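Local structure of KP6 killer toxin subunit alpha (Ustilago maydis virus P6, 4GVB) at residues C18-H21 with E26-Y29; T31-G36 with Y62-S67. The protein serves as the receptor-recognising subunit of a secreted heterodimeric toxin that, together with its beta partner, is lethal to sensitive fungal cells. One frame throughout, in Å; residues are numbered along the deposited sequence.

Contact 1. Residues C18-H21 with E26-Y29; sequences CTAH and ELRY
L27 reaches back over the chain that leaves strand 14-19 and sets its branch CD1 against A20. This methyl lies 3.7 Å from A20 CB, a small apolar contact, but it presses more closely on the backbone, with L27 CD1 3.3 Å from A20 N and 3.7 Å from T19 C. The leucine therefore packs partly on a peptide unit and partly on the alanine methyl. With CG anti to the carbonyl carbon (chi1 -60°), CD1 is brought over the A20 peptide nitrogen. Between the two segments one backbone hydrogen bond, from L27 N to C18 O, is 3.1 Å long and fairly straight at the hydrogen (160°), although the donor stands above the carbonyl plane, 36° out of it. Next to this bond T19 and E26 make an isolated bridge, their CA atoms 4.6 Å apart. The example illustrates a sheet-to-helix connection: strand 14-19, an inner strand of the antiparallel sheet, runs out into a loop, and the returning chain pairs for one bridge before L27, at the N-cap position, leads into helix 28-33. The two bridged residues turn their side chains away from the partner segment. T19 packs on N71 and S73 of strand 71-76, while the E26 carboxylate is hydrogen-bonded through OE1 to H50. Beyond the leucine lies the heterodimer interface, where L27 packs on L65 of the beta subunit and A20 on H69 of the beta subunit.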
loop_
_atom_site.group_PDB
_atom_site.type_symbol
_atom_site.label_atom_id
_atom_site.label_comp_id
_atom_site.label_asym_id
_atom_site.label_seq_id
_atom_site.Cartn_x
_atom_site.Cartn_y
_atom_site.Cartn_z
ATOM N N CYS A 18 -8.792 3.557 -0.020
ATOM C CA CYS A 18 -8.557 2.245 -0.611
ATOM C C CYS A 18 -9.266 1.160 0.206
ATOM O O CYS A 18 -9.311 1.238 1.422
ATOM C CB CYS A 18 -7.055 1.956 -0.669
ATOM S SG CYS A 18 -6.128 3.101 -1.716
ATOM N N THR A 19 -9.814 0.157 -0.477
ATOM C CA THR A 19 -10.475 -0.962 0.190
ATOM C C THR A 19 -9.950 -2.313 -0.279
ATOM O O THR A 19 -9.686 -2.514 -1.455
ATOM C CB THR A 19 -12.004 -0.921 0.009
ATOM O OG1 THR A 19 -12.333 -1.006 -1.380
ATOM C CG2 THR A 19 -12.570 0.366 0.582
ATOM N N ALA A 20 -9.776 -3.232 0.658
ATOM C CA ALA A 20 -9.351 -4.587 0.325
ATOM C C ALA A 20 -10.445 -5.265 -0.478
ATOM O O ALA A 20 -11.623 -5.189 -0.117
ATOM C CB ALA A 20 -9.070 -5.356 1.577
ATOM N N HIS A 21 -10.083 -5.903 -1.585
ATOM C CA HIS A 21 -11.088 -6.639 -2.341
ATOM C C HIS A 21 -11.668 -7.766 -1.465
ATOM O O HIS A 21 -11.018 -8.228 -0.528
ATOM C CB HIS A 21 -10.528 -7.156 -3.674
ATOM C CG HIS A 21 -9.631 -8.350 -3.546
ATOM N ND1 HIS A 21 -8.390 -8.415 -4.147
ATOM C CD2 HIS A 21 -9.804 -9.534 -2.912
ATOM C CE1 HIS A 21 -7.834 -9.587 -3.880
ATOM N NE2 HIS A 21 -8.671 -10.284 -3.130
ATOM N N GLU A 26 -11.125 -1.269 5.039
ATOM C CA GLU A 26 -10.363 -0.071 4.724
ATOM C C GLU A 26 -8.864 -0.330 4.902
ATOM O O GLU A 26 -8.453 -1.019 5.833
ATOM C CB GLU A 26 -10.821 1.096 5.606
ATOM C CG GLU A 26 -12.308 1.383 5.497
ATOM C CD GLU A 26 -12.697 2.726 6.112
ATOM O OE1 GLU A 26 -11.791 3.481 6.530
ATOM O OE2 GLU A 26 -13.909 3.015 6.193
ATOM N N LEU A 27 -8.048 0.213 4.003
ATOM C CA LEU A 27 -6.602 0.025 4.102
ATOM C C LEU A 27 -5.876 1.360 4.243
ATOM O O LEU A 27 -5.436 1.955 3.248
ATOM C CB LEU A 27 -6.083 -0.746 2.889
ATOM C CG LEU A 27 -6.710 -2.137 2.741
ATOM C CD1 LEU A 27 -6.590 -2.648 1.305
ATOM C CD2 LEU A 27 -6.048 -3.087 3.734
ATOM N N ARG A 28 -5.728 1.810 5.487
ATOM C CA ARG A 28 -5.216 3.146 5.763
ATOM C C ARG A 28 -3.797 3.374 5.242
ATOM O O ARG A 28 -3.490 4.459 4.753
ATOM C CB ARG A 28 -5.311 3.480 7.259
ATOM C CG ARG A 28 -4.290 2.800 8.152
ATOM C CD ARG A 28 -4.380 3.345 9.580
ATOM N NE ARG A 28 -5.763 3.366 10.055
ATOM C CZ ARG A 28 -6.478 4.472 10.249
ATOM N NH1 ARG A 28 -5.939 5.663 10.024
ATOM N NH2 ARG A 28 -7.733 4.387 10.679
ATOM N N TYR A 29 -2.944 2.358 5.328
ATOM C CA TYR A 29 -1.578 2.483 4.823
ATOM C C TYR A 29 -1.543 2.721 3.318
ATOM O O TYR A 29 -0.689 3.447 2.817
ATOM C CB TYR A 29 -0.757 1.239 5.158
ATOM C CG TYR A 29 -0.307 1.180 6.597
ATOM C CD1 TYR A 29 0.875 1.778 6.997
ATOM C CD2 TYR A 29 -1.067 0.526 7.556
ATOM C CE1 TYR A 29 1.294 1.723 8.321
ATOM C CE2 TYR A 29 -0.661 0.465 8.884
ATOM C CZ TYR A 29 0.524 1.065 9.259
ATOM O OH TYR A 29 0.940 1.005 10.574
#

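Contact 2. Residues T31-G36 with Y62-S67; sequences TAAGCG and YSHCSS
The backbone of G34, in the chain that follows helix 28-33, approaches helix 58-67 at H64, with the two CA atoms 6.2 Å apart. Having no side chain, G34 lets the imidazole of H64 lie directly on its main chain: G34 CA stands over the ring face, 3.7 Å from the ring centroid and 15° off its normal, a CH-pi contact. G34 N sits over the ring as well, while its N-H is spent on T31 O, 2.9 Å from G34 N, in the turn that it makes with T31. The CB methyl of A33 meets the same ring obliquely. H64 extends toward this turn with CG anti to its backbone N (chi1 174°), which carries the ring off its own helix and onto the glycine. Nearly one turn further on, S67 OG donates to H64 O over 2.7 Å, in the carbonyl plane and on a lone pair, a bond that occupies the backbone of the histidine rather than its ring. The contact also borders the sheet: H64 touches C18 of strand 14-19, T31 packs on W17 of that strand, and the disulfide C35-C51 ties the chain after the turn to strand 50-53.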
loop_
_atom_site.group_PDB
_atom_site.type_symbol
_atom_site.label_atom_id
_atom_site.label_comp_id
_atom_site.label_asym_id
_atom_site.label_seq_id
_atom_site.Cartn_x
_atom_site.Cartn_y
_atom_site.Cartn_z
ATOM N N THR A 31 -4.143 4.035 1.573
ATOM C CA THR A 31 -4.723 5.370 1.420
ATOM C C THR A 31 -3.696 6.435 1.700
ATOM O O THR A 31 -3.534 7.356 0.905
ATOM C CB THR A 31 -5.928 5.604 2.364
ATOM O OG1 THR A 31 -6.955 4.659 2.063
ATOM C CG2 THR A 31 -6.488 7.019 2.163
ATOM N N ALA A 32 -3.011 6.323 2.836
ATOM C CA ALA A 32 -1.976 7.279 3.215
ATOM C C ALA A 32 -0.951 7.481 2.113
ATOM O O ALA A 32 -0.551 8.602 1.849
ATOM C CB ALA A 32 -1.277 6.845 4.494
ATOM N N ALA A 33 -0.506 6.381 1.507
ATOM C CA ALA A 33 0.516 6.437 0.459
ATOM C C ALA A 33 0.068 7.158 -0.802
ATOM O O ALA A 33 0.896 7.526 -1.653
ATOM C CB ALA A 33 1.000 5.016 0.117
ATOM N N GLY A 34 -1.247 7.323 -0.940
ATOM C CA GLY A 34 -1.847 8.031 -2.054
ATOM C C GLY A 34 -2.409 9.392 -1.672
ATOM O O GLY A 34 -3.180 9.965 -2.422
ATOM N N CYS A 35 -1.986 9.931 -0.536
ATOM C CA CYS A 35 -2.568 11.174 -0.016
ATOM C C CYS A 35 -1.545 12.116 0.633
ATOM O O CYS A 35 -0.378 11.767 0.828
ATOM C CB CYS A 35 -3.641 10.833 1.024
ATOM S SG CYS A 35 -4.924 12.115 1.187
ATOM N N GLY A 36 -1.993 13.318 0.978
ATOM C CA GLY A 36 -1.187 14.201 1.796
ATOM C C GLY A 36 -0.013 14.710 1.007
ATOM O O GLY A 36 -0.203 15.308 -0.050
ATOM N N TYR A 62 -7.852 6.718 -7.621
ATOM C CA TYR A 62 -8.247 5.368 -8.002
ATOM C C TYR A 62 -7.086 4.589 -8.593
ATOM O O TYR A 62 -6.957 3.381 -8.366
ATOM C CB TYR A 62 -9.387 5.380 -9.021
ATOM C CG TYR A 62 -9.699 3.972 -9.518
ATOM C CD1 TYR A 62 -10.442 3.090 -8.742
ATOM C CD2 TYR A 62 -9.228 3.525 -10.744
ATOM C CE1 TYR A 62 -10.725 1.799 -9.193
ATOM C CE2 TYR A 62 -9.498 2.240 -11.193
ATOM C CZ TYR A 62 -10.245 1.389 -10.413
ATOM O OH TYR A 62 -10.511 0.122 -10.865
ATOM N N SER A 63 -6.262 5.266 -9.384
ATOM C CA SER A 63 -5.159 4.588 -10.049
ATOM C C SER A 63 -4.178 4.087 -9.010
ATOM O O SER A 63 -3.544 3.050 -9.197
ATOM C CB SER A 63 -4.454 5.500 -11.051
ATOM O OG SER A 63 -3.506 6.329 -10.395
ATOM N N HIS A 64 -4.062 4.813 -7.900
ATOM C CA HIS A 64 -3.197 4.370 -6.818
ATOM C C HIS A 64 -3.783 3.143 -6.115
ATOM O O HIS A 64 -3.106 2.113 -5.995
ATOM C CB HIS A 64 -2.897 5.503 -5.819
ATOM C CG HIS A 64 -2.132 5.045 -4.619
ATOM N ND1 HIS A 64 -2.733 4.792 -3.398
ATOM C CD2 HIS A 64 -0.818 4.771 -4.451
ATOM C CE1 HIS A 64 -1.820 4.373 -2.538
ATOM N NE2 HIS A 64 -0.647 4.356 -3.153
ATOM N N CYS A 65 -5.033 3.234 -5.654
ATOM C CA CYS A 65 -5.654 2.081 -4.993
ATOM C C CYS A 65 -5.587 0.871 -5.907
ATOM O O CYS A 65 -5.245 -0.227 -5.463
ATOM C CB CYS A 65 -7.113 2.359 -4.615
ATOM S SG CYS A 65 -7.279 3.589 -3.308
ATOM N N SER A 66 -5.910 1.081 -7.179
ATOM C CA SER A 66 -5.914 0.011 -8.170
ATOM C C SER A 66 -4.523 -0.575 -8.456
ATOM O O SER A 66 -4.396 -1.782 -8.714
ATOM C CB SER A 66 -6.565 0.497 -9.466
ATOM O OG SER A 66 -6.398 -0.456 -10.499
ATOM N N SER A 67 -3.490 0.266 -8.410
ATOM C CA SER A 67 -2.113 -0.209 -8.588
ATOM C C SER A 67 -1.721 -1.205 -7.493
ATOM O O SER A 67 -0.853 -2.081 -7.693
ATOM C CB SER A 67 -1.116 0.959 -8.612
ATOM O OG SER A 67 -0.846 1.489 -7.310
#

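How the contacts relate
Contact 1 closes before contact 2 opens along the chain, and helix 28-33 serves both: its start belongs to 26-29 and its later part to 31-36. Their centres lie about 9 Å apart, and C18 joins them directly. Its SG is bonded to C65 SG (2.0 Å), fixing strand 14-19 to helix 58-67 by one of the four disulfides of this secreted subunit, and C18 N is probably hydrogen-bonded to T31 OG1 at 3.0 Å. The two helices and an inner strand of the four-stranded antiparallel sheet thus meet at one cysteine. Contact 1 also borders the beta subunit, whereas contact 2 lies nearer the centre of the chain, about 7 Å from it against 11 Å, centre to centre.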